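Inositol 2-dehydrogenase/D-chiro-inositol 3-dehydrogenase from Lactobacillus casei catalyses the NAD-dependent oxidation of myo-inositol and D-chiro-inositol to the corresponding keto-inositols. Local coordinates of one contact, PDB 4MIY (chain A, 1.42 Å), residues G124-Y129 and L174-D179, beside the matching contact of the related inositol dehydrogenase from Lactobacillus casei, PDB 4MKX (chain B, 1.60 Å), residues G138-F143 and S196-D201. Both blocks share one frame: the second was fitted to the first on N, CA, C and O of the twelve residues, RMSD 0.50 Å. Numbering follows each deposited sequence.

Structure 1 (4MIY); sequences GFMRRY and LIHEID. With NAD (nicotinamide-adenine-dinucleotide), chain C.
Arg-128 meets Asp-179 side-on across the contact. Its NE bonds to Asp-179 OD2 at 2.9 Å, and its NH2 to Asp-179 OD1 at 2.8 Å. Asp-306 gives NH2 a second charge partner. The loop after strand 121-123 of the Rossmann sheet here packs on helix 168-185 of the C-terminal domain, consistent with the two-domain build of a Gfo/Idh/MocA-type enzyme. CG of Asp-179 is anti to the backbone N (chi1 173°), which lays the carboxylate over the Phe-125 ring, planes 9° apart. Asp-179 CB makes a CH-pi contact over that face. Ile-175 CG1 is 3.9 Å from Phe-125 CE1. Arg-127 grips Glu-177 OE2 end-on with NH1 and NH2, both from the same face of the carboxylate. Glu-180 also pairs with NH1, and His-155 bonds Glu-177 OE1. One guanidinium face of Arg-127 rests on His-176 CB. This salt-bridged and stacked part is tight. Toward the NAD pocket, lined by Gly-124, Met-126 and His-176, direct bonds give way to water 1, linking Arg-127 N to His-176 ND1, and a sulfur-aromatic contact, Met-126 SD to His-176 CE1 3.6 Å. This side too is buried.

Structure 2 (4MKX); sequences GFMRRF and SIHDID.
Arg-142 meets Asp-201 side-on, with one nitrogen to each oxygen. Its NE bonds to Asp-201 OD2 at 2.9 Å, and its NH2 to Asp-201 OD1 at 2.8 Å. A weak, long ion pair joins NH2 to Asp-330. CG of Asp-201 is anti to the backbone N (chi1 -174°), which lays the carboxylate over the Phe-139 ring, planes 12° apart. Asp-201 CB makes a CH-pi contact over that face. Ile-197 CG2 is 3.5 Å from Phe-139 CE1. Arg-141 forms a salt bridge with Asp-199: NH1 meets OD1 at 2.8 Å from above the carboxylate plane. Ser-167 bonds Asp-199 OD1, and Ser-169 bonds both Asp-199 OD2 and Arg-141 NH2. One guanidinium face of Arg-141 rests on His-198 CB. This salt-bridged and stacked part is tight. On the other side His-198, itself partly exposed, is joined through water 2, which links Arg-141 N to His-198 ND1. Met-140 SD makes a sulfur-aromatic contact, 3.5 Å from His-198 CE1. Gly-138 O is 3.6 Å from His-198 CE1.

Structure 1 against structure 2
The salt bridge between Arg-128(A) and Asp-179(A) is kept by Arg-142(B) and Asp-201(B). In both, NE meets OD2 and NH2 meets OD1. The second salt bridge is kept despite the exchange of Glu-177(A) for Asp-199(B). Arg-127(A) NH2 to Glu-177(A) OE2 is 2.8 Å, and Arg-141(B) NH1 to Asp-199(B) OD1 is also 2.8 Å. The aspartate has one carbon less. Its OD1 stands close to where the glutamate has its carboxylate carbon: CD of Glu-177(A) and OD1 of Asp-199(B) are 0.7 Å apart. The CB atoms are 0.8 Å apart after superposition. A carboxylate oxygen thus still reaches the arginine from the shorter side chain. Water 1 and water 2 occupy the same place.

In the packing, Phe-125(A), Met-126(A), Arg-128(A) and Asp-179(A) and their counterparts keep their places. Tyr-129(A) is Phe-143(B), with the CZ atoms 0.5 Å apart after superposition; both touch the loop phenylalanine. Leu-174(A) is Ser-196(B): CG, CD1 and CD2 of the leucine have no counterpart, nor has OG of the serine. Ile-175(A) and Ile-197(B) are modelled differently, with chi1 -164° against -70°. Their CD1 atoms stand 2.3 Å apart after superposition. CG2 of Ile-197(B) lies near the place of CG1 of Ile-175(A), and the touch on the phenylalanine ring is kept. The places of CG2 and CD1 of Ile-175(A) are left. A contact of the glycine carbonyl with the histidine is found in structure 2 alone: Gly-138(B) O to His-198(B) CE1 is 3.6 Å, Gly-124(A) O to His-176(A) CE1 5.2 Å. NAD touches Gly-124(A), Met-126(A) and His-176(A); no ligand is modelled at that place in structure 2.

Structure 1 (4MIY)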
loop_
_atom_site.group_PDB
_atom_site.type_symbol
_atom_site.label_atom_id
_atom_site.label_comp_id
_atom_site.label_asym_id
_atom_site.label_seq_id
_atom_site.Cartn_x
_atom_site.Cartn_y
_atom_site.Cartn_z
ATOM N N GLY A 124 13.645 24.748 18.468
ATOM C CA GLY A 124 13.015 24.379 17.222
ATOM C C GLY A 124 13.080 22.943 16.707
ATOM O O GLY A 124 13.303 22.744 15.541
ATOM N N PHE A 125 12.847 21.969 17.562
ATOM C CA PHE A 125 12.737 20.598 17.123
ATOM C C PHE A 125 11.329 20.296 16.573
ATOM O O PHE A 125 10.478 19.847 17.281
ATOM C CB PHE A 125 13.096 19.623 18.245
ATOM C CG PHE A 125 14.543 19.665 18.659
ATOM C CD1 PHE A 125 15.521 19.348 17.789
ATOM C CD2 PHE A 125 14.886 20.006 19.922
ATOM C CE1 PHE A 125 16.842 19.392 18.159
ATOM C CE2 PHE A 125 16.201 20.057 20.302
ATOM C CZ PHE A 125 17.164 19.755 19.412
ATOM N N MET A 126 11.139 20.498 15.287
ATOM C CA MET A 126 9.823 20.431 14.693
ATOM C C MET A 126 9.214 19.056 14.489
ATOM O O MET A 126 8.069 18.968 14.250
ATOM C CB MET A 126 9.797 21.191 13.361
ATOM C CG MET A 126 10.313 20.409 12.162
ATOM S SD MET A 126 12.082 20.093 12.271
ATOM C CE MET A 126 12.384 19.168 10.759
ATOM N N ARG A 127 10.018 18.012 14.551
ATOM C CA ARG A 127 9.505 16.682 14.286
ATOM C C ARG A 127 8.345 16.326 15.165
ATOM O O ARG A 127 7.500 15.610 14.777
ATOM C CB ARG A 127 10.576 15.636 14.472
ATOM C CG ARG A 127 11.711 15.705 13.489
ATOM C CD ARG A 127 11.374 14.986 12.211
ATOM N NE ARG A 127 12.527 14.706 11.372
ATOM C CZ ARG A 127 13.243 13.598 11.419
ATOM N NH1 ARG A 127 12.946 12.632 12.244
ATOM N NH2 ARG A 127 14.259 13.457 10.615
ATOM N N ARG A 128 8.347 16.861 16.370
ATOM C CA ARG A 128 7.348 16.519 17.347
ATOM C C ARG A 128 5.991 17.034 16.897
ATOM O O ARG A 128 4.994 16.586 17.372
ATOM C CB ARG A 128 7.698 17.106 18.714
ATOM C CG ARG A 128 8.938 16.579 19.329
ATOM C CD ARG A 128 9.026 16.991 20.783
ATOM N NE ARG A 128 10.339 16.767 21.373
ATOM C CZ ARG A 128 10.571 16.774 22.669
ATOM N NH1 ARG A 128 9.597 16.983 23.514
ATOM N NH2 ARG A 128 11.784 16.560 23.111
ATOM N N TYR A 129 5.999 17.951 15.951
ATOM C CA TYR A 129 4.782 18.588 15.488
ATOM C C TYR A 129 4.252 18.018 14.173
ATOM O O TYR A 129 3.207 18.372 13.718
ATOM C CB TYR A 129 5.006 20.081 15.358
ATOM C CG TYR A 129 5.221 20.795 16.682
ATOM C CD1 TYR A 129 4.173 21.255 17.407
ATOM C CD2 TYR A 129 6.472 20.990 17.172
ATOM C CE1 TYR A 129 4.363 21.873 18.591
ATOM C CE2 TYR A 129 6.679 21.622 18.347
ATOM C CZ TYR A 129 5.629 22.071 19.058
ATOM O OH TYR A 129 5.793 22.719 20.242
ATOM N N LEU A 174 21.020 13.746 12.171
ATOM C CA LEU A 174 20.576 12.857 13.228
ATOM C C LEU A 174 19.969 13.567 14.445
ATOM O O LEU A 174 19.270 12.993 15.201
ATOM C CB LEU A 174 21.724 11.923 13.665
ATOM C CG LEU A 174 21.419 10.814 14.661
ATOM C CD1 LEU A 174 20.458 9.755 14.113
ATOM C CD2 LEU A 174 22.709 10.153 15.105
ATOM N N ILE A 175 20.284 14.823 14.579
ATOM C CA ILE A 175 19.823 15.600 15.707
ATOM C C ILE A 175 18.310 15.534 15.860
ATOM O O ILE A 175 17.811 15.571 16.933
ATOM C CB ILE A 175 20.331 17.065 15.627
ATOM C CG1 ILE A 175 20.188 17.788 16.976
ATOM C CG2 ILE A 175 19.682 17.806 14.512
ATOM C CD1 ILE A 175 21.056 17.280 17.970
ATOM N N HIS A 176 17.619 15.410 14.746
ATOM C CA HIS A 176 16.185 15.307 14.728
ATOM C C HIS A 176 15.691 14.014 15.363
ATOM O O HIS A 176 14.794 14.024 16.140
ATOM C CB HIS A 176 15.654 15.492 13.308
ATOM C CG HIS A 176 15.837 16.875 12.801
ATOM N ND1 HIS A 176 15.106 17.929 13.278
ATOM C CD2 HIS A 176 16.696 17.392 11.903
ATOM C CE1 HIS A 176 15.487 19.034 12.675
ATOM N NE2 HIS A 176 16.436 18.731 11.819
ATOM N N GLU A 177 16.349 12.926 15.040
ATOM C CA GLU A 177 16.053 11.673 15.674
ATOM C C GLU A 177 16.485 11.688 17.136
ATOM O O GLU A 177 15.852 11.111 17.963
ATOM C CB GLU A 177 16.731 10.522 14.934
ATOM C CG GLU A 177 16.076 10.087 13.622
ATOM C CD GLU A 177 16.243 11.049 12.463
ATOM O OE1 GLU A 177 17.218 11.774 12.418
ATOM O OE2 GLU A 177 15.351 11.070 11.631
ATOM N N ILE A 178 17.583 12.362 17.420
ATOM C CA ILE A 178 18.056 12.474 18.784
ATOM C C ILE A 178 17.037 13.136 19.689
ATOM O O ILE A 178 16.778 12.649 20.741
ATOM C CB ILE A 178 19.390 13.190 18.855
ATOM C CG1 ILE A 178 20.512 12.235 18.442
ATOM C CG2 ILE A 178 19.633 13.679 20.241
ATOM C CD1 ILE A 178 21.784 12.944 18.095
ATOM N N ASP A 179 16.414 14.204 19.233
ATOM C CA ASP A 179 15.353 14.782 20.004
ATOM C C ASP A 179 14.084 13.934 20.030
ATOM O O ASP A 179 13.416 13.840 21.028
ATOM C CB ASP A 179 15.002 16.162 19.535
ATOM C CG ASP A 179 13.784 16.702 20.240
ATOM O OD1 ASP A 179 13.894 17.143 21.380
ATOM O OD2 ASP A 179 12.718 16.632 19.663
HETATM P PA NAD C . 22.098 30.929 7.215
HETATM O O1A NAD C . 23.548 30.914 7.213
HETATM O O2A NAD C . 21.359 31.108 6.054
HETATM O O5B NAD C . 21.542 32.165 8.034
HETATM C C5B NAD C . 22.001 32.552 9.264
HETATM C C4B NAD C . 21.952 34.083 9.363
HETATM O O4B NAD C . 22.468 34.408 10.626
HETATM C C3B NAD C . 22.911 34.818 8.437
HETATM O O3B NAD C . 22.249 35.832 7.801
HETATM C C2B NAD C . 24.021 35.320 9.319
HETATM O O2B NAD C . 24.598 36.514 8.849
HETATM C C1B NAD C . 23.301 35.576 10.588
HETATM N N9A NAD C . 24.123 35.569 11.777
HETATM C C8A NAD C . 25.127 34.804 12.071
HETATM N N7A NAD C . 25.588 35.019 13.296
HETATM C C5A NAD C . 24.839 35.972 13.816
HETATM C C6A NAD C . 24.769 36.723 15.053
HETATM N N6A NAD C . 25.567 36.512 16.070
HETATM N N1A NAD C . 23.797 37.599 15.164
HETATM C C2A NAD C . 22.966 37.861 14.224
HETATM N N3A NAD C . 22.992 37.249 13.060
HETATM C C4A NAD C . 23.887 36.312 12.820
HETATM O O3 NAD C . 21.725 29.640 8.050
HETATM P PN NAD C . 20.230 29.012 8.275
HETATM O O1N NAD C . 20.069 27.881 7.370
HETATM O O2N NAD C . 19.247 30.000 8.030
HETATM O O5D NAD C . 20.277 28.379 9.661
HETATM C C5D NAD C . 20.089 29.199 10.788
HETATM C C4D NAD C . 19.768 28.385 11.999
HETATM O O4D NAD C . 18.560 27.697 11.728
HETATM C C3D NAD C . 20.831 27.377 12.278
HETATM O O3D NAD C . 20.927 27.230 13.660
HETATM C C2D NAD C . 20.224 26.140 11.623
HETATM O O2D NAD C . 20.740 25.042 12.272
HETATM C C1D NAD C . 18.762 26.322 11.920
HETATM N N1N NAD C . 17.912 25.536 11.026
HETATM C C2N NAD C . 17.048 24.662 11.535
HETATM C C3N NAD C . 16.247 23.856 10.752
HETATM C C7N NAD C . 15.268 22.888 11.374
HETATM O O7N NAD C . 14.853 23.037 12.479
HETATM N N7N NAD C . 14.887 21.933 10.627
HETATM C C4N NAD C . 16.319 24.017 9.379
HETATM C C5N NAD C . 17.217 24.942 8.897
HETATM C C6N NAD C . 18.007 25.675 9.743
HETATM O O HOH W 1 13.022 18.055 15.303
#

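Structure 2 (4MKX)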
loop_
_atom_site.group_PDB
_atom_site.type_symbol
_atom_site.label_atom_id
_atom_site.label_comp_id
_atom_site.label_asym_id
_atom_site.label_seq_id
_atom_site.Cartn_x
_atom_site.Cartn_y
_atom_site.Cartn_z
ATOM N N GLY B 138 13.596 24.607 17.776
ATOM C CA GLY B 138 12.905 24.147 16.571
ATOM C C GLY B 138 12.942 22.655 16.259
ATOM O O GLY B 138 13.266 22.261 15.136
ATOM N N PHE B 139 12.599 21.818 17.229
ATOM C CA PHE B 139 12.461 20.384 16.953
ATOM C C PHE B 139 11.090 20.118 16.323
ATOM O O PHE B 139 10.144 19.698 16.999
ATOM C CB PHE B 139 12.661 19.575 18.240
ATOM C CG PHE B 139 14.087 19.569 18.730
ATOM C CD1 PHE B 139 15.118 19.223 17.874
ATOM C CD2 PHE B 139 14.395 19.945 20.034
ATOM C CE1 PHE B 139 16.440 19.224 18.308
ATOM C CE2 PHE B 139 15.713 19.949 20.477
ATOM C CZ PHE B 139 16.735 19.588 19.610
ATOM N N MET B 140 10.981 20.375 15.018
ATOM C CA MET B 140 9.669 20.428 14.384
ATOM C C MET B 140 8.979 19.073 14.263
ATOM O O MET B 140 7.761 19.023 14.106
ATOM C CB MET B 140 9.732 21.127 13.019
ATOM C CG MET B 140 10.290 20.297 11.867
ATOM S SD MET B 140 12.054 19.968 12.032
ATOM C CE MET B 140 12.395 19.141 10.492
ATOM N N ARG B 141 9.721 17.978 14.360
ATOM C CA ARG B 141 9.078 16.671 14.235
ATOM C C ARG B 141 8.078 16.441 15.362
ATOM O O ARG B 141 7.097 15.727 15.194
ATOM C CB ARG B 141 10.112 15.553 14.194
ATOM C CG ARG B 141 11.018 15.645 12.984
ATOM C CD ARG B 141 11.808 14.374 12.847
ATOM N NE ARG B 141 12.904 14.545 11.909
ATOM C CZ ARG B 141 13.837 13.624 11.694
ATOM N NH1 ARG B 141 13.786 12.472 12.346
ATOM N NH2 ARG B 141 14.825 13.873 10.840
ATOM N N ARG B 142 8.284 17.105 16.496
ATOM C CA ARG B 142 7.308 17.012 17.571
ATOM C C ARG B 142 5.959 17.607 17.193
ATOM O O ARG B 142 4.962 17.341 17.865
ATOM C CB ARG B 142 7.824 17.694 18.839
ATOM C CG ARG B 142 9.089 17.060 19.392
ATOM C CD ARG B 142 9.284 17.535 20.801
ATOM N NE ARG B 142 10.571 17.152 21.356
ATOM C CZ ARG B 142 10.819 17.149 22.657
ATOM N NH1 ARG B 142 9.856 17.503 23.494
ATOM N NH2 ARG B 142 12.009 16.785 23.115
ATOM N N PHE B 143 5.918 18.410 16.128
ATOM C CA PHE B 143 4.660 19.008 15.678
ATOM C C PHE B 143 4.100 18.392 14.413
ATOM O O PHE B 143 3.042 18.792 13.937
ATOM C CB PHE B 143 4.842 20.514 15.485
ATOM C CG PHE B 143 5.101 21.231 16.766
ATOM C CD1 PHE B 143 6.391 21.358 17.247
ATOM C CD2 PHE B 143 4.048 21.744 17.506
ATOM C CE1 PHE B 143 6.634 22.008 18.442
ATOM C CE2 PHE B 143 4.287 22.390 18.701
ATOM C CZ PHE B 143 5.579 22.516 19.164
ATOM N N SER B 196 21.446 14.177 12.416
ATOM C CA SER B 196 20.856 13.251 13.375
ATOM C C SER B 196 20.283 13.885 14.635
ATOM O O SER B 196 19.724 13.176 15.465
ATOM C CB SER B 196 21.884 12.196 13.784
ATOM O OG SER B 196 22.386 11.531 12.640
ATOM N N ILE B 197 20.443 15.198 14.794
ATOM C CA ILE B 197 19.934 15.856 15.985
ATOM C C ILE B 197 18.428 15.663 16.148
ATOM O O ILE B 197 17.958 15.421 17.254
ATOM C CB ILE B 197 20.304 17.361 16.029
ATOM C CG1 ILE B 197 21.803 17.507 16.270
ATOM C CG2 ILE B 197 19.578 18.061 17.167
ATOM C CD1 ILE B 197 22.216 18.866 16.822
ATOM N N HIS B 198 17.669 15.736 15.053
ATOM C CA HIS B 198 16.234 15.521 15.154
ATOM C C HIS B 198 15.914 14.086 15.543
ATOM O O HIS B 198 14.931 13.830 16.245
ATOM C CB HIS B 198 15.522 15.846 13.846
ATOM C CG HIS B 198 15.527 17.297 13.486
ATOM N ND1 HIS B 198 14.908 18.258 14.254
ATOM C CD2 HIS B 198 16.055 17.945 12.420
ATOM C CE1 HIS B 198 15.070 19.441 13.687
ATOM N NE2 HIS B 198 15.752 19.276 12.564
ATOM N N ASP B 199 16.732 13.145 15.083
ATOM C CA ASP B 199 16.536 11.746 15.436
ATOM C C ASP B 199 16.830 11.495 16.912
ATOM O O ASP B 199 16.098 10.769 17.583
ATOM C CB ASP B 199 17.411 10.853 14.557
ATOM C CG ASP B 199 17.000 10.893 13.101
ATOM O OD1 ASP B 199 15.814 10.634 12.807
ATOM O OD2 ASP B 199 17.861 11.186 12.249
ATOM N N ILE B 200 17.895 12.110 17.415
ATOM C CA ILE B 200 18.203 12.034 18.836
ATOM C C ILE B 200 17.036 12.574 19.653
ATOM O O ILE B 200 16.578 11.935 20.600
ATOM C CB ILE B 200 19.512 12.769 19.156
ATOM C CG1 ILE B 200 20.699 11.975 18.592
ATOM C CG2 ILE B 200 19.687 12.937 20.664
ATOM C CD1 ILE B 200 21.940 12.809 18.410
ATOM N N ASP B 201 16.512 13.733 19.266
ATOM C CA ASP B 201 15.372 14.272 19.980
ATOM C C ASP B 201 14.138 13.371 19.931
ATOM O O ASP B 201 13.429 13.203 20.929
ATOM C CB ASP B 201 15.035 15.657 19.448
ATOM C CG ASP B 201 13.951 16.317 20.253
ATOM O OD1 ASP B 201 14.224 16.675 21.429
ATOM O OD2 ASP B 201 12.823 16.454 19.724
HETATM O O HOH W 2 12.432 17.504 15.414
#